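Local coordinates for protein 5,10-methylenetetrahydromethanopterin reductase (Methanopyrus kandleri, PDB 1EZW) that catalyses the reversible, coenzyme F420-dependent reduction of methylene-tetrahydromethanopterin to methyl-tetrahydromethanopterin in the carbon dioxide pathway of methanogenesis, at residues I247-I252 and E296-A301; C231-I234 and K240-E243. One frame throughout, in Å; residues are numbered along the deposited sequence. Where two conformers were deposited one is given.

Contact 1 of 2, residues I247-I252 and E296-A301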
loop_
_atom_site.group_PDB
_atom_site.type_symbol
_atom_site.label_atom_id
_atom_site.label_comp_id
_atom_site.label_asym_id
_atom_site.label_seq_id
_atom_site.Cartn_x
_atom_site.Cartn_y
_atom_site.Cartn_z
ATOM N N ILE A 247 0.643 31.016 16.709
ATOM C CA ILE A 247 -0.210 31.231 15.553
ATOM C C ILE A 247 -1.537 30.512 15.730
ATOM O O ILE A 247 -2.592 31.067 15.444
ATOM C CB ILE A 247 0.449 30.754 14.237
ATOM C CG1 ILE A 247 -0.492 31.019 13.056
ATOM C CG2 ILE A 247 0.754 29.255 14.309
ATOM C CD1 ILE A 247 -0.908 32.470 12.881
ATOM N N VAL A 248 -1.501 29.277 16.225
ATOM C CA VAL A 248 -2.747 28.542 16.392
ATOM C C VAL A 248 -3.628 29.163 17.485
ATOM O O VAL A 248 -4.825 29.317 17.296
ATOM C CB VAL A 248 -2.490 27.038 16.692
ATOM C CG1 VAL A 248 -3.818 26.312 16.871
ATOM C CG2 VAL A 248 -1.698 26.387 15.523
ATOM N N VAL A 249 -3.044 29.530 18.621
ATOM C CA VAL A 249 -3.835 30.140 19.690
ATOM C C VAL A 249 -4.423 31.474 19.204
ATOM O O VAL A 249 -5.582 31.791 19.495
ATOM C CB VAL A 249 -2.988 30.355 20.964
ATOM C CG1 VAL A 249 -3.717 31.271 21.932
ATOM C CG2 VAL A 249 -2.742 28.992 21.641
ATOM N N ALA A 250 -3.639 32.236 18.447
ATOM C CA ALA A 250 -4.129 33.510 17.922
ATOM C C ALA A 250 -5.453 33.297 17.193
ATOM O O ALA A 250 -6.409 34.037 17.418
ATOM C CB ALA A 250 -3.099 34.131 16.991
ATOM N N PHE A 251 -5.522 32.280 16.331
ATOM C CA PHE A 251 -6.764 31.982 15.618
ATOM C C PHE A 251 -7.856 31.500 16.549
ATOM O O PHE A 251 -9.043 31.761 16.321
ATOM C CB PHE A 251 -6.556 30.924 14.530
ATOM C CG PHE A 251 -6.154 31.492 13.194
ATOM C CD1 PHE A 251 -4.862 31.970 12.974
ATOM C CD2 PHE A 251 -7.089 31.582 12.164
ATOM C CE1 PHE A 251 -4.507 32.533 11.745
ATOM C CE2 PHE A 251 -6.747 32.142 10.934
ATOM C CZ PHE A 251 -5.451 32.620 10.727
ATOM N N ILE A 252 -7.471 30.768 17.590
ATOM C CA ILE A 252 -8.468 30.283 18.537
ATOM C C ILE A 252 -9.067 31.482 19.283
ATOM O O ILE A 252 -10.282 31.573 19.441
ATOM C CB ILE A 252 -7.844 29.297 19.549
ATOM C CG1 ILE A 252 -7.311 28.067 18.797
ATOM C CG2 ILE A 252 -8.882 28.920 20.619
ATOM C CD1 ILE A 252 -6.629 27.029 19.666
ATOM N N GLU A 296 -2.424 29.353 28.161
ATOM C CA GLU A 296 -2.900 28.440 29.203
ATOM C C GLU A 296 -4.363 28.061 28.952
ATOM O O GLU A 296 -4.800 26.943 29.223
ATOM C CB GLU A 296 -2.764 29.131 30.574
ATOM C CG GLU A 296 -3.118 28.317 31.816
ATOM C CD GLU A 296 -4.586 27.971 31.932
ATOM O OE1 GLU A 296 -5.449 28.754 31.470
ATOM O OE2 GLU A 296 -4.875 26.912 32.519
ATOM N N ALA A 297 -5.132 28.996 28.428
ATOM C CA ALA A 297 -6.522 28.716 28.196
ATOM C C ALA A 297 -6.796 27.839 26.979
ATOM O O ALA A 297 -7.669 26.962 27.019
ATOM C CB ALA A 297 -7.277 30.024 28.029
ATOM N N PHE A 298 -6.027 28.073 25.920
ATOM C CA PHE A 298 -6.337 27.417 24.660
ATOM C C PHE A 298 -5.375 26.404 24.084
ATOM O O PHE A 298 -5.488 26.067 22.908
ATOM C CB PHE A 298 -6.623 28.513 23.628
ATOM C CG PHE A 298 -7.705 29.491 24.073
ATOM C CD1 PHE A 298 -7.426 30.854 24.226
ATOM C CD2 PHE A 298 -8.980 29.032 24.376
ATOM C CE1 PHE A 298 -8.418 31.736 24.687
ATOM C CE2 PHE A 298 -9.977 29.900 24.837
ATOM C CZ PHE A 298 -9.689 31.259 24.991
ATOM N N SER A 299 -4.461 25.901 24.895
ATOM C CA SER A 299 -3.514 24.900 24.399
ATOM C C SER A 299 -2.959 24.140 25.584
ATOM O O SER A 299 -3.136 24.551 26.762
ATOM C CB SER A 299 -2.338 25.562 23.661
ATOM O OG SER A 299 -1.376 26.115 24.571
ATOM N N ILE A 300 -2.329 23.015 25.273
ATOM C CA ILE A 300 -1.612 22.215 26.250
ATOM C C ILE A 300 -0.210 22.345 25.673
ATOM O O ILE A 300 0.123 21.735 24.645
ATOM C CB ILE A 300 -2.039 20.750 26.255
ATOM C CG1 ILE A 300 -3.458 20.614 26.799
ATOM C CG2 ILE A 300 -1.114 19.932 27.142
ATOM C CD1 ILE A 300 -3.925 19.176 26.743
ATOM N N ALA A 301 0.622 23.158 26.316
ATOM C CA ALA A 301 1.969 23.375 25.805
ATOM C C ALA A 301 3.091 23.366 26.847
ATOM O O ALA A 301 2.914 23.836 27.980
ATOM C CB ALA A 301 2.004 24.702 25.025
#
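I252 and F298 make the closest approach where one face of helix 238-254 meets the end of helix 292-298. The I252 methyl CG2 lies 3.7 Å from F298 CG and almost as close to F298 CD2, meeting the ring obliquely, near the carbon that joins it to CB. The other branch is turned differently: CG1 stands anti to the carbonyl carbon (chi1 -62°), which carries the terminal methyl CD1 to 3.6 Å from F298 O. The residue thus touches both the ring and the backbone of one partner. One turn back, V249 adds the second side chain from this helix. Its CG1 faces the edge of the F298 ring, near the ring plane and 4.4 Å from F298 CB, while its CG2 packs 4.0 Å from S299 CB.

The ring has further neighbours, which would limit its rotation: A297 CB lies over the centre of one face, 3.8 Å above the plane, and H264 and F298 stack edge-to-face. S299 hydrogen-bonds through OG to I295 O in the preceding helix. The arrangement is apolar packing of a helix on a helix-to-strand turn, in the mostly helical excursion between barrel strands 225-229 and 321-324 of this luciferase-like TIM-barrel fold.

Contact 2 of 2, residues C231-I234 and K240-E243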
loop_
_atom_site.group_PDB
_atom_site.type_symbol
_atom_site.label_atom_id
_atom_site.label_comp_id
_atom_site.label_asym_id
_atom_site.label_seq_id
_atom_site.Cartn_x
_atom_site.Cartn_y
_atom_site.Cartn_z
ATOM N N CYS A 231 -5.147 22.033 21.090
ATOM C CA CYS A 231 -4.063 22.737 20.419
ATOM C C CYS A 231 -2.950 22.177 21.320
ATOM O O CYS A 231 -2.951 22.400 22.547
ATOM C CB CYS A 231 -4.180 24.242 20.584
ATOM S SG CYS A 231 -2.673 25.068 20.120
ATOM N N PHE A 232 -1.986 21.454 20.748
ATOM C CA PHE A 232 -1.010 20.777 21.592
ATOM C C PHE A 232 0.396 21.073 21.130
ATOM O O PHE A 232 0.656 21.092 19.913
ATOM C CB PHE A 232 -1.296 19.268 21.470
ATOM C CG PHE A 232 -0.597 18.406 22.451
ATOM C CD1 PHE A 232 -1.281 17.910 23.556
ATOM C CD2 PHE A 232 0.702 17.979 22.214
ATOM C CE1 PHE A 232 -0.678 16.981 24.415
ATOM C CE2 PHE A 232 1.320 17.054 23.068
ATOM C CZ PHE A 232 0.638 16.556 24.156
ATOM N N SER A 233 1.310 21.302 22.075
ATOM C CA SER A 233 2.695 21.555 21.657
ATOM C C SER A 233 3.670 21.067 22.709
ATOM O O SER A 233 3.670 21.565 23.848
ATOM C CB SER A 233 2.924 23.037 21.363
ATOM O OG SER A 233 4.177 23.216 20.672
ATOM N N ILE A 234 4.504 20.100 22.336
ATOM C CA ILE A 234 5.444 19.531 23.276
ATOM C C ILE A 234 6.864 19.513 22.713
ATOM O O ILE A 234 7.083 19.235 21.531
ATOM C CB ILE A 234 4.988 18.108 23.691
ATOM C CG1 ILE A 234 5.763 17.633 24.924
ATOM C CG2 ILE A 234 5.159 17.115 22.476
ATOM C CD1 ILE A 234 5.354 16.261 25.433
ATOM N N LYS A 240 10.319 26.660 23.496
ATOM C CA LYS A 240 10.125 26.369 22.080
ATOM C C LYS A 240 8.719 25.780 21.857
ATOM O O LYS A 240 8.032 26.136 20.898
ATOM C CB LYS A 240 11.207 25.398 21.599
ATOM C CG LYS A 240 12.543 26.074 21.261
ATOM C CD LYS A 240 13.566 25.087 20.672
ATOM C CE LYS A 240 12.980 24.247 19.516
ATOM N NZ LYS A 240 12.289 25.008 18.409
ATOM N N ALA A 241 8.292 24.903 22.759
ATOM C CA ALA A 241 6.949 24.312 22.641
ATOM C C ALA A 241 5.898 25.424 22.703
ATOM O O ALA A 241 5.005 25.512 21.860
ATOM C CB ALA A 241 6.713 23.302 23.772
ATOM N N ILE A 242 6.020 26.310 23.696
ATOM C CA ILE A 242 5.050 27.384 23.852
ATOM C C ILE A 242 4.996 28.311 22.645
ATOM O O ILE A 242 3.931 28.728 22.200
ATOM C CB ILE A 242 5.356 28.217 25.132
ATOM C CG1 ILE A 242 5.138 27.342 26.371
ATOM C CG2 ILE A 242 4.518 29.511 25.135
ATOM C CD1 ILE A 242 5.782 27.876 27.656
ATOM N N GLU A 243 6.163 28.631 22.104
ATOM C CA GLU A 243 6.224 29.527 20.970
ATOM C C GLU A 243 5.462 28.970 19.775
ATOM O O GLU A 243 4.780 29.707 19.061
ATOM C CB GLU A 243 7.689 29.760 20.584
ATOM C CG GLU A 243 7.879 30.841 19.519
ATOM C CD GLU A 243 7.339 32.181 19.970
ATOM O OE1 GLU A 243 7.571 32.533 21.149
ATOM O OE2 GLU A 243 6.699 32.881 19.150
#
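S233 reaches from strand 232-234 to the helix that follows it and hydrogen-bonds through OG to A241 O, at 2.7 Å. The hydroxyl stands anti to the backbone N (chi1 -167°), a setting that directs it at the helix backbone. It meets the carbonyl from the side, with a C=O...OG angle of 117° and the donor tilted 25° from the carbonyl plane. Beside this bond the packing is close: S233 CB comes to 3.3 Å from A241 O, and in return A241 CB lies 3.5 Å from S233 O. The small alanine methyl also approaches I234 C, at 3.9 Å, so strand and helix meet through backbone and short side chains.

The outward side of the helix is looser. K240 and E243 are exposed and make no contact with the strand; E243 points away from it and forms a salt bridge through OE1 with K246 NZ. On the far side of the strand, by contrast, I234 is buried against helices 304-316 and 332-342. The strand therefore lies between helix 238-254, which covers S233, and those two helices; its backbone pairs with the parallel strand 300-302 and also bonds through F232 and I234 to G325 and I328, just past barrel strand 321-324.

Overall arrangement
The two contacts illustrate how one long helix packs at successive points on strand 232-234 and on the turn leading into its neighbour, strand 300-302. Helix 238-254 supplies a segment to each: its early part, 240-243, to contact 2 and its later part, 247-252, to contact 1. Contact 2 closes in sequence before contact 1 opens, and their centres lie about 9 Å apart. The remaining segments are joined directly, since the two strands run parallel: I300 N lies 2.9 Å from C231 O, and I300 O lies 2.9 Å from S233 N, both probable hydrogen bonds. The largely helical chain between these strands is thereby tied back to a short parallel pair just beyond barrel strand 225-229.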